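Local coordinates for protein PATF (Prochloron didemni, PDB 4BG2) that probably acts in patellamide biosynthesis as a member of the cyanobactin prenyltransferase family, built as a closed antiparallel barrel ringed by helices, at residues Glu78-Thr81 with His82-Leu86; Asp91-Leu94 with Gly95-Ile98; Glu164-Arg167 with Val168-Asp172; Gln210-Gln213 with Lys214-Arg218. All blocks are in the same frame, centred on the assembly; numbering follows the deposited sequence.

Contact 1 of 4, residues Glu78-Thr81 with His82-Leu86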
ATOM      1  N   GLU A  78     -18.008  -0.149   7.090  1.00 38.46           N
ATOM      2  CA  GLU A  78     -17.608   0.263   8.440  1.00 40.17           C
ATOM      3  C   GLU A  78     -16.116   0.567   8.564  1.00 37.09           C
ATOM      4  O   GLU A  78     -15.714   1.369   9.414  1.00 36.30           O
ATOM      5  CB  GLU A  78     -18.074  -0.707   9.541  1.00 44.95           C
ATOM      6  CG  GLU A  78     -17.616  -2.160   9.467  1.00 48.54           C
ATOM      7  CD  GLU A  78     -18.516  -3.070   8.648  1.00 52.84           C
ATOM      8  OE1 GLU A  78     -19.498  -2.584   8.013  1.00 53.92           O
ATOM      9  OE2 GLU A  78     -18.208  -4.282   8.659  1.00 51.33           O
ATOM     10  N   SER A  79     -15.296  -0.039   7.712  1.00 33.60           N
ATOM     11  CA  SER A  79     -13.874   0.293   7.688  1.00 30.95           C
ATOM     12  C   SER A  79     -13.622   1.792   7.434  1.00 30.06           C
ATOM     13  O   SER A  79     -12.581   2.326   7.832  1.00 29.72           O
ATOM     14  CB  SER A  79     -13.136  -0.557   6.641  1.00 29.37           C
ATOM     15  OG  SER A  79     -13.701  -0.392   5.347  1.00 28.57           O
ATOM     16  N   LEU A  80     -14.552   2.472   6.772  1.00 30.23           N
ATOM     17  CA  LEU A  80     -14.420   3.907   6.549  1.00 29.90           C
ATOM     18  C   LEU A  80     -14.344   4.729   7.843  1.00 29.75           C
ATOM     19  O   LEU A  80     -13.669   5.743   7.898  1.00 30.60           O
ATOM     20  CB  LEU A  80     -15.558   4.452   5.664  1.00 32.00           C
ATOM     21  CG  LEU A  80     -15.541   4.048   4.174  1.00 31.71           C
ATOM     22  CD1 LEU A  80     -16.887   4.358   3.532  1.00 32.57           C
ATOM     23  CD2 LEU A  80     -14.416   4.724   3.426  1.00 30.65           C
ATOM     24  N   THR A  81     -15.018   4.301   8.886  1.00 31.22           N
ATOM     25  CA  THR A  81     -15.046   5.092  10.098  1.00 32.88           C
ATOM     26  C   THR A  81     -13.638   5.301  10.625  1.00 30.71           C
ATOM     27  O   THR A  81     -13.311   6.364  11.105  1.00 29.37           O
ATOM     28  CB  THR A  81     -15.918   4.447  11.173  1.00 35.06           C
ATOM     29  OG1 THR A  81     -15.465   3.102  11.411  1.00 36.84           O
ATOM     30  CG2 THR A  81     -17.356   4.438  10.730  1.00 36.49           C
ATOM     31  N   HIS A  82     -12.790   4.286  10.497  1.00 30.95           N
ATOM     32  CA  HIS A  82     -11.395   4.409  10.929  1.00 29.40           C
ATOM     33  C   HIS A  82     -10.653   5.467  10.136  1.00 26.34           C
ATOM     34  O   HIS A  82      -9.860   6.228  10.684  1.00 26.02           O
ATOM     35  CB  HIS A  82     -10.677   3.045  10.832  1.00 30.30           C
ATOM     36  CG  HIS A  82     -11.267   2.010  11.735  1.00 31.41           C
ATOM     37  ND1 HIS A  82     -11.288   2.150  13.105  1.00 34.39           N
ATOM     38  CD2 HIS A  82     -11.921   0.857  11.466  1.00 32.13           C
ATOM     39  CE1 HIS A  82     -11.902   1.114  13.643  1.00 34.67           C
ATOM     40  NE2 HIS A  82     -12.287   0.310  12.668  1.00 33.80           N
ATOM     41  N   ALA A  83     -10.900   5.507   8.837  1.00 25.23           N
ATOM     42  CA  ALA A  83     -10.266   6.485   7.969  1.00 25.13           C
ATOM     43  C   ALA A  83     -10.700   7.894   8.333  1.00 27.11           C
ATOM     44  O   ALA A  83      -9.875   8.788   8.516  1.00 26.55           O
ATOM     45  CB  ALA A  83     -10.617   6.202   6.524  1.00 26.02           C
ATOM     46  N   PHE A  84     -12.001   8.094   8.442  1.00 28.94           N
ATOM     47  CA  PHE A  84     -12.531   9.422   8.762  1.00 31.07           C
ATOM     48  C   PHE A  84     -12.069   9.908  10.124  1.00 32.26           C
ATOM     49  O   PHE A  84     -11.708  11.060  10.253  1.00 33.64           O
ATOM     50  CB  PHE A  84     -14.061   9.446   8.644  1.00 32.89           C
ATOM     51  CG  PHE A  84     -14.560   9.249   7.227  1.00 33.41           C
ATOM     52  CD1 PHE A  84     -14.024   9.965   6.166  1.00 33.59           C
ATOM     53  CD2 PHE A  84     -15.572   8.359   6.961  1.00 35.90           C
ATOM     54  CE1 PHE A  84     -14.493   9.803   4.875  1.00 33.86           C
ATOM     55  CE2 PHE A  84     -16.058   8.196   5.675  1.00 35.98           C
ATOM     56  CZ  PHE A  84     -15.506   8.901   4.628  1.00 35.01           C
ATOM     57  N   LYS A  85     -12.078   9.045  11.139  1.00 33.96           N
ATOM     58  CA  LYS A  85     -11.539   9.418  12.459  1.00 35.98           C
ATOM     59  C   LYS A  85     -10.095   9.867  12.379  1.00 32.87           C
ATOM     60  O   LYS A  85      -9.711  10.829  13.021  1.00 31.99           O
ATOM     61  CB  LYS A  85     -11.565   8.242  13.423  1.00 40.08           C
ATOM     62  CG  LYS A  85     -12.887   7.994  14.135  1.00 46.15           C
ATOM     63  CD  LYS A  85     -12.824   6.612  14.792  1.00 47.98           C
ATOM     64  CE  LYS A  85     -13.747   6.479  15.977  1.00 51.18           C
ATOM     65  NZ  LYS A  85     -15.142   6.845  15.609  1.00 54.31           N
ATOM     66  N   LEU A  86      -9.291   9.136  11.610  1.00 30.35           N
ATOM     67  CA  LEU A  86      -7.868   9.440  11.476  1.00 29.74           C
ATOM     68  C   LEU A  86      -7.670  10.779  10.798  1.00 28.94           C
ATOM     69  O   LEU A  86      -6.889  11.615  11.272  1.00 29.16           O
ATOM     70  CB  LEU A  86      -7.147   8.343  10.679  1.00 29.42           C
ATOM     71  CG  LEU A  86      -5.655   8.539  10.452  1.00 30.53           C
ATOM     72  CD1 LEU A  86      -4.940   8.592  11.791  1.00 32.26           C
ATOM     73  CD2 LEU A  86      -5.078   7.438   9.555  1.00 29.60           C
TER
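Leu80 and Phe84, one helical turn apart, make the apolar part of this contact. CB of Leu80 lies 3.8 Å from CE2 of Phe84. The ring swings toward the N-terminal end of the helix because CG of Phe84 is anti to its own carbonyl carbon (chi1 -66°), and CD2 then comes 3.4 Å from Leu80 O, which approaches the ring obliquely. A broad, flat residue suits this place, since one side chain can lie against the previous turn and still reach a neighbouring helix.

Backbone hydrogen bonds carry the polar part. Phe84 N gives a nearly straight bond of 2.9 Å to Leu80 O, and Lys85 N donates to Thr81 O at 3.0 Å. The link from His82 N to Ser79 O is weak.

Thr81 supplies the side-chain hydrogen bond within this contact. Its OG1 donates to Glu78 O at 2.7 Å, and Thr81 N also donates to that carbonyl at 3.1 Å, so two bonds grip one oxygen near the N-terminal end of the helix. Threonine suits the spot because its hydroxyl, placed between the backbone N and the carbonyl carbon (chi1 55°), turns back along the chain. The same OG1 stands over one face of the His82 imidazole, 4.2 Å above its plane and toward the rim.

Around this N-terminal part of helix 79-91, Leu80 and Phe84 pack on Phe103, Asp104 and Ala107 of helix 101-110. Ser79, Ala83 and His82 lie against strand 116-124 of the barrel, where Ser79 OG is hydrogen-bonded to Asn119.

Contact 2 of 4, residues Asp91-Leu94 with Gly95-Ile98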
ATOM      1  N   ASP A  91      -6.228  16.503  10.531  1.00 49.45           N
ATOM      2  CA  ASP A  91      -6.571  17.812   9.984  1.00 54.80           C
ATOM      3  C   ASP A  91      -6.499  18.879  11.068  1.00 60.94           C
ATOM      4  O   ASP A  91      -5.993  19.980  10.823  1.00 67.27           O
ATOM      5  CB  ASP A  91      -7.958  17.793   9.344  1.00 54.83           C
ATOM      6  CG  ASP A  91      -7.953  18.330   7.925  1.00 56.20           C
ATOM      7  OD1 ASP A  91      -7.224  19.308   7.632  1.00 58.60           O
ATOM      8  OD2 ASP A  91      -8.710  17.784   7.094  1.00 61.12           O
ATOM      9  N   SER A  92      -6.953  18.538  12.274  1.00 62.48           N
ATOM     10  CA  SER A  92      -6.939  19.481  13.377  1.00 64.55           C
ATOM     11  C   SER A  92      -5.536  19.879  13.864  1.00 65.91           C
ATOM     12  O   SER A  92      -5.411  20.742  14.734  1.00 65.82           O
ATOM     13  CB  SER A  92      -7.772  18.963  14.552  1.00 66.76           C
ATOM     14  OG  SER A  92      -7.525  17.614  14.815  1.00 66.74           O
ATOM     15  N   GLN A  93      -4.496  19.270  13.309  1.00 62.29           N
ATOM     16  CA  GLN A  93      -3.120  19.664  13.600  1.00 64.97           C
ATOM     17  C   GLN A  93      -2.752  20.936  12.854  1.00 65.78           C
ATOM     18  O   GLN A  93      -2.931  21.026  11.637  1.00 63.50           O
ATOM     19  CB  GLN A  93      -2.160  18.553  13.174  1.00 66.99           C
ATOM     20  CG  GLN A  93      -0.739  18.715  13.688  1.00 71.44           C
ATOM     21  CD  GLN A  93      -0.658  18.686  15.195  1.00 75.49           C
ATOM     22  OE1 GLN A  93      -1.566  18.195  15.874  1.00 75.20           O
ATOM     23  NE2 GLN A  93       0.444  19.201  15.733  1.00 80.18           N
ATOM     24  N   LEU A  94      -2.234  21.921  13.585  1.00 70.18           N
ATOM     25  CA  LEU A  94      -1.775  23.174  12.979  1.00 70.13           C
ATOM     26  C   LEU A  94      -0.635  22.886  12.008  1.00 67.22           C
ATOM     27  O   LEU A  94       0.269  22.089  12.300  1.00 64.12           O
ATOM     28  CB  LEU A  94      -1.307  24.180  14.037  1.00 74.05           C
ATOM     29  CG  LEU A  94      -0.850  25.536  13.463  1.00 78.88           C
ATOM     30  CD1 LEU A  94      -2.046  26.361  13.000  1.00 80.91           C
ATOM     31  CD2 LEU A  94      -0.012  26.335  14.449  1.00 82.73           C
ATOM     32  N   GLY A  95      -0.697  23.541  10.853  1.00 65.50           N
ATOM     33  CA  GLY A  95       0.332  23.412   9.846  1.00 65.24           C
ATOM     34  C   GLY A  95       0.090  22.243   8.932  1.00 63.03           C
ATOM     35  O   GLY A  95       0.908  21.978   8.059  1.00 62.75           O
ATOM     36  N   VAL A  96      -1.026  21.540   9.136  1.00 61.45           N
ATOM     37  CA  VAL A  96      -1.381  20.398   8.317  1.00 57.21           C
ATOM     38  C   VAL A  96      -2.636  20.749   7.527  1.00 57.70           C
ATOM     39  O   VAL A  96      -3.588  21.291   8.056  1.00 56.96           O
ATOM     40  CB  VAL A  96      -1.614  19.110   9.147  1.00 53.96           C
ATOM     41  CG1 VAL A  96      -2.289  18.044   8.303  1.00 50.51           C
ATOM     42  CG2 VAL A  96      -0.297  18.586   9.699  1.00 52.00           C
ATOM     43  N   ARG A  97      -2.606  20.429   6.246  1.00 55.50           N
ATOM     44  CA  ARG A  97      -3.710  20.695   5.374  1.00 56.45           C
ATOM     45  C   ARG A  97      -3.934  19.424   4.557  1.00 52.84           C
ATOM     46  O   ARG A  97      -2.977  18.838   4.016  1.00 48.10           O
ATOM     47  CB  ARG A  97      -3.376  21.882   4.493  1.00 62.59           C
ATOM     48  CG  ARG A  97      -4.490  22.275   3.561  1.00 68.99           C
ATOM     49  CD  ARG A  97      -4.277  23.690   3.074  1.00 74.02           C
ATOM     50  NE  ARG A  97      -5.199  24.046   2.010  1.00 77.98           N
ATOM     51  CZ  ARG A  97      -5.416  25.296   1.623  1.00 82.31           C
ATOM     52  NH1 ARG A  97      -4.787  26.305   2.218  1.00 84.90           N
ATOM     53  NH2 ARG A  97      -6.269  25.536   0.638  1.00 84.70           N
ATOM     54  N   ILE A  98      -5.184  18.973   4.531  1.00 46.50           N
ATOM     55  CA  ILE A  98      -5.532  17.733   3.890  1.00 42.07           C
ATOM     56  C   ILE A  98      -6.635  17.985   2.867  1.00 37.96           C
ATOM     57  O   ILE A  98      -7.706  18.446   3.221  1.00 34.64           O
ATOM     58  CB  ILE A  98      -6.045  16.710   4.937  1.00 43.13           C
ATOM     59  CG1 ILE A  98      -4.942  16.301   5.904  1.00 44.12           C
ATOM     60  CG2 ILE A  98      -6.595  15.470   4.264  1.00 42.56           C
ATOM     61  CD1 ILE A  98      -3.818  15.523   5.270  1.00 43.30           C
TER
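Val96 meets Gln93 through CG2, the methyl set anti to the carbonyl carbon and beside the backbone N when chi1 is 167°. It rests 3.9 Å from Gln93 CB, while Gln93, with chi1 at -168° and a bend at chi2, leads its amide away from residues 95-98. The two side chains cross at a slant, and their residues are also joined through the backbone: Val96 N donates to Gln93 O at 3.2 Å, with an N-H...O angle of 144°. The N-H comes in from well out of the plane of the Gln93 carbonyl.

Leu94 and Gly95 fill the corner of the turn. Gly95 has a positive phi, at which a side chain would press on the carbonyl oxygen of Leu94; having none, glycine suits the place.

Farther along, the Asp91 carboxylate comes up to Ile98, OD2 lying 3.6 Å from CB. This is a packing contact with an aliphatic carbon; OD2 of Asp91 has its polar partner in a salt bridge to Arg100. Val96, the buried residue here, packs on Leu129 and Phe182, and Ile98 also reaches Phe182.

Gln93 to Val96 form a type II beta turn, with glycine at its third position, and this surface turn reverses the chain between helix 79-91 and helix 101-110.

Contact 3 of 4, residues Glu164-Arg167 with Val168-Asp172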
ATOM      1  N   GLU A 164      -5.707   0.946 -24.849  1.00 41.67           N
ATOM      2  CA  GLU A 164      -5.201  -0.285 -24.229  1.00 40.88           C
ATOM      3  C   GLU A 164      -5.060  -0.186 -22.685  1.00 38.59           C
ATOM      4  O   GLU A 164      -5.493  -1.069 -21.940  1.00 36.56           O
ATOM      5  CB  GLU A 164      -3.858  -0.641 -24.854  1.00 42.52           C
ATOM      6  CG  GLU A 164      -3.300  -2.004 -24.460  1.00 43.82           C
ATOM      7  CD  GLU A 164      -1.872  -2.250 -24.987  1.00 46.29           C
ATOM      8  OE1 GLU A 164      -1.228  -1.306 -25.508  1.00 46.53           O
ATOM      9  OE2 GLU A 164      -1.386  -3.398 -24.861  1.00 48.12           O
ATOM     10  N   LEU A 165      -4.441   0.887 -22.211  1.00 36.89           N
ATOM     11  CA  LEU A 165      -4.246   1.049 -20.774  1.00 36.20           C
ATOM     12  C   LEU A 165      -5.584   1.359 -20.065  1.00 34.62           C
ATOM     13  O   LEU A 165      -5.824   0.886 -18.976  1.00 33.71           O
ATOM     14  CB  LEU A 165      -3.200   2.131 -20.507  1.00 36.11           C
ATOM     15  CG  LEU A 165      -2.840   2.400 -19.054  1.00 37.70           C
ATOM     16  CD1 LEU A 165      -2.554   1.102 -18.290  1.00 37.43           C
ATOM     17  CD2 LEU A 165      -1.641   3.348 -19.015  1.00 37.80           C
ATOM     18  N   THR A 166      -6.459   2.121 -20.703  1.00 35.80           N
ATOM     19  CA  THR A 166      -7.756   2.407 -20.109  1.00 37.18           C
ATOM     20  C   THR A 166      -8.511   1.129 -19.798  1.00 38.23           C
ATOM     21  O   THR A 166      -9.072   0.985 -18.710  1.00 37.19           O
ATOM     22  CB  THR A 166      -8.602   3.316 -21.016  1.00 38.57           C
ATOM     23  OG1 THR A 166      -7.907   4.548 -21.205  1.00 39.20           O
ATOM     24  CG2 THR A 166      -9.980   3.613 -20.399  1.00 38.79           C
ATOM     25  N   ARG A 167      -8.497   0.188 -20.739  1.00 40.55           N
ATOM     26  CA  ARG A 167      -9.147  -1.112 -20.538  1.00 42.97           C
ATOM     27  C   ARG A 167      -8.494  -1.917 -19.418  1.00 37.90           C
ATOM     28  O   ARG A 167      -9.187  -2.542 -18.630  1.00 35.78           O
ATOM     29  CB  ARG A 167      -9.165  -1.932 -21.844  1.00 48.16           C
ATOM     30  CG  ARG A 167      -9.986  -1.277 -22.956  1.00 56.82           C
ATOM     31  CD  ARG A 167     -11.476  -1.182 -22.614  1.00 62.72           C
ATOM     32  NE  ARG A 167     -12.083  -2.513 -22.509  1.00 67.78           N
ATOM     33  CZ  ARG A 167     -13.190  -2.804 -21.824  1.00 72.41           C
ATOM     34  NH1 ARG A 167     -13.848  -1.858 -21.150  1.00 76.19           N
ATOM     35  NH2 ARG A 167     -13.634  -4.060 -21.804  1.00 71.64           N
ATOM     36  N   VAL A 168      -7.168  -1.911 -19.354  1.00 35.86           N
ATOM     37  CA  VAL A 168      -6.478  -2.552 -18.237  1.00 34.45           C
ATOM     38  C   VAL A 168      -6.961  -1.959 -16.914  1.00 33.31           C
ATOM     39  O   VAL A 168      -7.257  -2.690 -15.965  1.00 32.32           O
ATOM     40  CB  VAL A 168      -4.944  -2.416 -18.338  1.00 34.17           C
ATOM     41  CG1 VAL A 168      -4.285  -2.947 -17.088  1.00 33.27           C
ATOM     42  CG2 VAL A 168      -4.399  -3.146 -19.582  1.00 36.46           C
ATOM     43  N   LEU A 169      -7.024  -0.637 -16.844  1.00 33.27           N
ATOM     44  CA  LEU A 169      -7.452   0.039 -15.606  1.00 33.17           C
ATOM     45  C   LEU A 169      -8.930  -0.227 -15.303  1.00 34.10           C
ATOM     46  O   LEU A 169      -9.300  -0.468 -14.162  1.00 32.78           O
ATOM     47  CB  LEU A 169      -7.194   1.550 -15.699  1.00 32.66           C
ATOM     48  CG  LEU A 169      -5.741   1.928 -15.917  1.00 33.13           C
ATOM     49  CD1 LEU A 169      -5.556   3.425 -16.028  1.00 34.76           C
ATOM     50  CD2 LEU A 169      -4.856   1.365 -14.812  1.00 32.33           C
ATOM     51  N   LEU A 170      -9.779  -0.178 -16.325  1.00 37.91           N
ATOM     52  CA  LEU A 170     -11.219  -0.367 -16.108  1.00 40.68           C
ATOM     53  C   LEU A 170     -11.554  -1.810 -15.701  1.00 42.56           C
ATOM     54  O   LEU A 170     -12.482  -2.029 -14.923  1.00 45.63           O
ATOM     55  CB  LEU A 170     -12.017   0.013 -17.361  1.00 43.82           C
ATOM     56  CG  LEU A 170     -12.245   1.498 -17.669  1.00 44.93           C
ATOM     57  CD1 LEU A 170     -13.009   1.652 -18.980  1.00 47.36           C
ATOM     58  CD2 LEU A 170     -12.995   2.179 -16.533  1.00 45.73           C
ATOM     59  N   ARG A 171     -10.796  -2.786 -16.212  1.00 42.39           N
ATOM     60  CA  ARG A 171     -11.115  -4.201 -16.018  1.00 43.81           C
ATOM     61  C   ARG A 171     -10.329  -4.895 -14.895  1.00 40.74           C
ATOM     62  O   ARG A 171     -10.896  -5.725 -14.199  1.00 42.25           O
ATOM     63  CB  ARG A 171     -10.894  -4.986 -17.314  1.00 49.13           C
ATOM     64  CG  ARG A 171     -11.769  -4.580 -18.502  1.00 54.68           C
ATOM     65  CD  ARG A 171     -13.264  -4.691 -18.236  1.00 60.90           C
ATOM     66  NE  ARG A 171     -13.638  -5.963 -17.603  1.00 67.53           N
ATOM     67  CZ  ARG A 171     -14.858  -6.251 -17.137  1.00 71.31           C
ATOM     68  NH1 ARG A 171     -15.850  -5.374 -17.233  1.00 73.18           N
ATOM     69  NH2 ARG A 171     -15.090  -7.428 -16.573  1.00 72.50           N
ATOM     70  N   ASP A 172      -9.048  -4.570 -14.702  1.00 37.10           N
ATOM     71  CA  ASP A 172      -8.196  -5.317 -13.754  1.00 34.33           C
ATOM     72  C   ASP A 172      -7.820  -4.584 -12.452  1.00 32.47           C
ATOM     73  O   ASP A 172      -7.083  -5.133 -11.624  1.00 30.23           O
ATOM     74  CB  ASP A 172      -6.930  -5.791 -14.468  1.00 34.07           C
ATOM     75  CG  ASP A 172      -7.215  -6.888 -15.514  1.00 37.36           C
ATOM     76  OD1 ASP A 172      -8.356  -7.430 -15.565  1.00 38.52           O
ATOM     77  OD2 ASP A 172      -6.287  -7.212 -16.283  1.00 37.20           O
TER
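Leu165 and Leu169 mark the tightly packed side of this helix. Their side chains cross at a slant, CD1 of Leu165 lying 4.1 Å from CG of Leu169. Leu165 sends CG anti to its backbone N (chi1 -178°), whereas Leu169 holds CG beside its own N (chi1 -60°); these two settings bring CD1 of Leu165 against the branch of Leu169. Leu169 CG also comes 3.2 Å from Leu165 O, the carbonyl that accepts from Leu169 N at 2.9 Å. Next to them Thr166 and Leu170 run side by side, the CG2 methyl of Thr166 3.9 Å from Leu170 CD1. Threonine suits this position because it offers the methyl to leucine while its hydroxyl bonds to Ser162 O in the turn before. Leu170 N donates to Thr166 O at 2.7 Å.

The more exposed side is built of long charged chains. Arg167 and Arg171, both bent at chi2 and chi3, lie alongside each other with guanidinium planes 38° apart. The aliphatic part of Arg171 does the touching: CG sits over one face of the Arg167 guanidinium, toward its rim, and CD is 3.6 Å from Arg167 NH2. Acidic partners probably ease the closeness of two positive charges, since Arg171 makes salt bridges to Glu147 and Asp145, while Arg167 has a long, weak ion pair with Glu147.

Helix 163-172 is thus set between several elements: Leu169 and Leu170 pack on Leu154 of helix 147-157, Val168 and Leu169 on Pro192 of strand 186-194, and Glu164 meets Tyr211 of helix 206-215.

Contact 4 of 4, residues Gln210-Gln213 with Lys214-Arg218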
ATOM      1  N   GLN A 210      -1.215  -9.097 -20.598  1.00 38.93           N
ATOM      2  CA  GLN A 210      -1.042  -8.790 -22.024  1.00 41.93           C
ATOM      3  C   GLN A 210      -0.344  -7.462 -22.222  1.00 38.00           C
ATOM      4  O   GLN A 210       0.529  -7.353 -23.074  1.00 37.53           O
ATOM      5  CB  GLN A 210      -2.371  -8.778 -22.804  1.00 44.01           C
ATOM      6  CG  GLN A 210      -2.712 -10.094 -23.452  1.00 50.97           C
ATOM      7  CD  GLN A 210      -1.565 -10.724 -24.245  1.00 55.00           C
ATOM      8  OE1 GLN A 210      -1.038 -10.135 -25.205  1.00 54.58           O
ATOM      9  NE2 GLN A 210      -1.185 -11.941 -23.849  1.00 57.73           N
ATOM     10  N   TYR A 211      -0.764  -6.459 -21.454  1.00 35.18           N
ATOM     11  CA  TYR A 211      -0.193  -5.125 -21.547  1.00 34.52           C
ATOM     12  C   TYR A 211       1.289  -5.180 -21.198  1.00 33.13           C
ATOM     13  O   TYR A 211       2.124  -4.592 -21.878  1.00 34.63           O
ATOM     14  CB  TYR A 211      -0.930  -4.161 -20.597  1.00 34.82           C
ATOM     15  CG  TYR A 211      -0.323  -2.789 -20.570  1.00 34.47           C
ATOM     16  CD1 TYR A 211      -0.727  -1.817 -21.469  1.00 36.64           C
ATOM     17  CD2 TYR A 211       0.693  -2.475 -19.677  1.00 34.77           C
ATOM     18  CE1 TYR A 211      -0.153  -0.550 -21.468  1.00 37.35           C
ATOM     19  CE2 TYR A 211       1.277  -1.218 -19.678  1.00 36.01           C
ATOM     20  CZ  TYR A 211       0.851  -0.262 -20.575  1.00 37.07           C
ATOM     21  OH  TYR A 211       1.407   0.990 -20.566  1.00 40.33           O
ATOM     22  N   THR A 212       1.591  -5.920 -20.142  1.00 31.64           N
ATOM     23  CA  THR A 212       2.943  -6.175 -19.714  1.00 32.63           C
ATOM     24  C   THR A 212       3.783  -6.853 -20.807  1.00 34.29           C
ATOM     25  O   THR A 212       4.878  -6.395 -21.140  1.00 33.68           O
ATOM     26  CB  THR A 212       2.930  -7.021 -18.430  1.00 31.83           C
ATOM     27  OG1 THR A 212       2.305  -6.259 -17.402  1.00 31.34           O
ATOM     28  CG2 THR A 212       4.355  -7.389 -17.975  1.00 32.48           C
ATOM     29  N   GLN A 213       3.260  -7.920 -21.364  1.00 36.22           N
ATOM     30  CA  GLN A 213       3.987  -8.652 -22.414  1.00 41.61           C
ATOM     31  C   GLN A 213       4.275  -7.772 -23.616  1.00 42.21           C
ATOM     32  O   GLN A 213       5.382  -7.775 -24.109  1.00 44.09           O
ATOM     33  CB  GLN A 213       3.218  -9.885 -22.846  1.00 43.49           C
ATOM     34  CG  GLN A 213       3.113 -10.924 -21.752  1.00 45.83           C
ATOM     35  CD  GLN A 213       2.079 -11.990 -22.089  1.00 51.76           C
ATOM     36  OE1 GLN A 213       0.889 -11.701 -22.259  1.00 54.58           O
ATOM     37  NE2 GLN A 213       2.526 -13.220 -22.210  1.00 56.81           N
ATOM     38  N   LYS A 214       3.289  -6.992 -24.054  1.00 44.02           N
ATOM     39  CA  LYS A 214       3.459  -6.105 -25.214  1.00 47.05           C
ATOM     40  C   LYS A 214       4.280  -4.850 -24.959  1.00 44.38           C
ATOM     41  O   LYS A 214       4.973  -4.376 -25.852  1.00 42.22           O
ATOM     42  CB  LYS A 214       2.095  -5.682 -25.759  1.00 51.29           C
ATOM     43  CG  LYS A 214       1.270  -6.829 -26.319  1.00 57.98           C
ATOM     44  CD  LYS A 214      -0.162  -6.377 -26.562  1.00 64.16           C
ATOM     45  CE  LYS A 214      -0.968  -7.434 -27.304  1.00 71.02           C
ATOM     46  NZ  LYS A 214      -2.346  -6.940 -27.608  1.00 73.58           N
ATOM     47  N   ASN A 215       4.194  -4.288 -23.753  1.00 42.34           N
ATOM     48  CA  ASN A 215       4.702  -2.943 -23.550  1.00 41.22           C
ATOM     49  C   ASN A 215       5.879  -2.796 -22.601  1.00 40.99           C
ATOM     50  O   ASN A 215       6.584  -1.808 -22.678  1.00 41.73           O
ATOM     51  CB  ASN A 215       3.553  -2.024 -23.108  1.00 40.78           C
ATOM     52  CG  ASN A 215       2.397  -2.040 -24.096  1.00 42.78           C
ATOM     53  OD1 ASN A 215       2.331  -1.211 -24.986  1.00 47.28           O
ATOM     54  ND2 ASN A 215       1.515  -3.012 -23.973  1.00 42.63           N
ATOM     55  N   LEU A 216       6.056  -3.721 -21.668  1.00 38.14           N
ATOM     56  CA  LEU A 216       7.024  -3.502 -20.610  1.00 36.08           C
ATOM     57  C   LEU A 216       8.323  -4.234 -20.920  1.00 36.43           C
ATOM     58  O   LEU A 216       8.364  -5.090 -21.787  1.00 36.54           O
ATOM     59  CB  LEU A 216       6.471  -3.924 -19.252  1.00 34.92           C
ATOM     60  CG  LEU A 216       5.303  -3.097 -18.716  1.00 34.92           C
ATOM     61  CD1 LEU A 216       5.001  -3.505 -17.286  1.00 34.52           C
ATOM     62  CD2 LEU A 216       5.557  -1.590 -18.809  1.00 34.90           C
ATOM     63  N   SER A 217       9.380  -3.886 -20.199  1.00 34.17           N
ATOM     64  CA  SER A 217      10.705  -4.356 -20.540  1.00 34.35           C
ATOM     65  C   SER A 217      10.831  -5.874 -20.370  1.00 36.19           C
ATOM     66  O   SER A 217      10.021  -6.523 -19.693  1.00 32.81           O
ATOM     67  CB  SER A 217      11.733  -3.664 -19.662  1.00 32.85           C
ATOM     68  OG  SER A 217      11.657  -4.157 -18.337  1.00 30.55           O
ATOM     69  N   ARG A 218      11.867  -6.431 -20.981  1.00 40.36           N
ATOM     70  CA  ARG A 218      12.177  -7.847 -20.827  1.00 43.57           C
ATOM     71  C   ARG A 218      12.444  -8.185 -19.366  1.00 41.25           C
ATOM     72  O   ARG A 218      12.044  -9.235 -18.875  1.00 39.38           O
ATOM     73  CB  ARG A 218      13.371  -8.231 -21.709  1.00 50.18           C
ATOM     74  CG  ARG A 218      13.020  -8.148 -23.191  1.00 57.14           C
ATOM     75  CD  ARG A 218      14.140  -8.626 -24.087  1.00 65.02           C
ATOM     76  NE  ARG A 218      15.263  -7.678 -24.132  1.00 70.45           N
ATOM     77  CZ  ARG A 218      15.783  -7.138 -25.236  1.00 75.97           C
ATOM     78  NH1 ARG A 218      15.304  -7.426 -26.446  1.00 78.26           N
ATOM     79  NH2 ARG A 218      16.810  -6.301 -25.131  1.00 80.15           N
TER
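Tyr211 O is held by two donors from Asn215. The side-chain ND2 reaches it at 2.7 Å in a nearly straight bond, in the carbonyl plane and on a lone pair, and the backbone N reaches it at 2.8 Å from outside that plane. Asparagine suits this place because its short amide can fold back onto the carbonyl one turn earlier. The amide then lies stacked on the Tyr211 ring, their planes 18° apart, with ND2 3.6 Å above the ring toward its rim. CB of Asn215 makes a CH-pi contact over the same ring, 4.2 Å from its centroid. With CG anti to the backbone N (chi1 176°), the tyrosine ring is carried into line for both.

Asn215 closes helix 206-215, and Leu216 is the first residue to leave helical geometry, although its N still donates to Thr212 O at 3.0 Å. Ser217 then takes the N-cap position of helix 218-223, its OG bonded to Val220 N, so one helix hands over directly to the next. Leu216 CD1 lies 3.9 Å from Thr212 OG1, a hydroxyl bonded to Leu208 O. On the exposed flank, the extended Lys214 chain passes Gln210, CE 3.4 Å from OE1.

Contact 1, nearest the N terminus, lies in the N-terminal part of helix 79-91, and contact 2 is the turn that follows the helix and leads toward helix 101-110; their centres lie about 17 Å apart. Helix 101-110, strands 116-124 and 133-140 and helix 147-157 come before contact 3, on helix 163-172. Strands 173-181 and 186-194 then separate it from contact 4, at the end of helix 206-215. Each contact is local and closes no long loop, and the four stand in series without nesting or crossing. Contacts 3 and 4 touch: Glu164 probably hydrogen-bonds to Asn215, and Val168 packs on Tyr211. Contacts 1 and 2 lie across the chain's centre from contact 4.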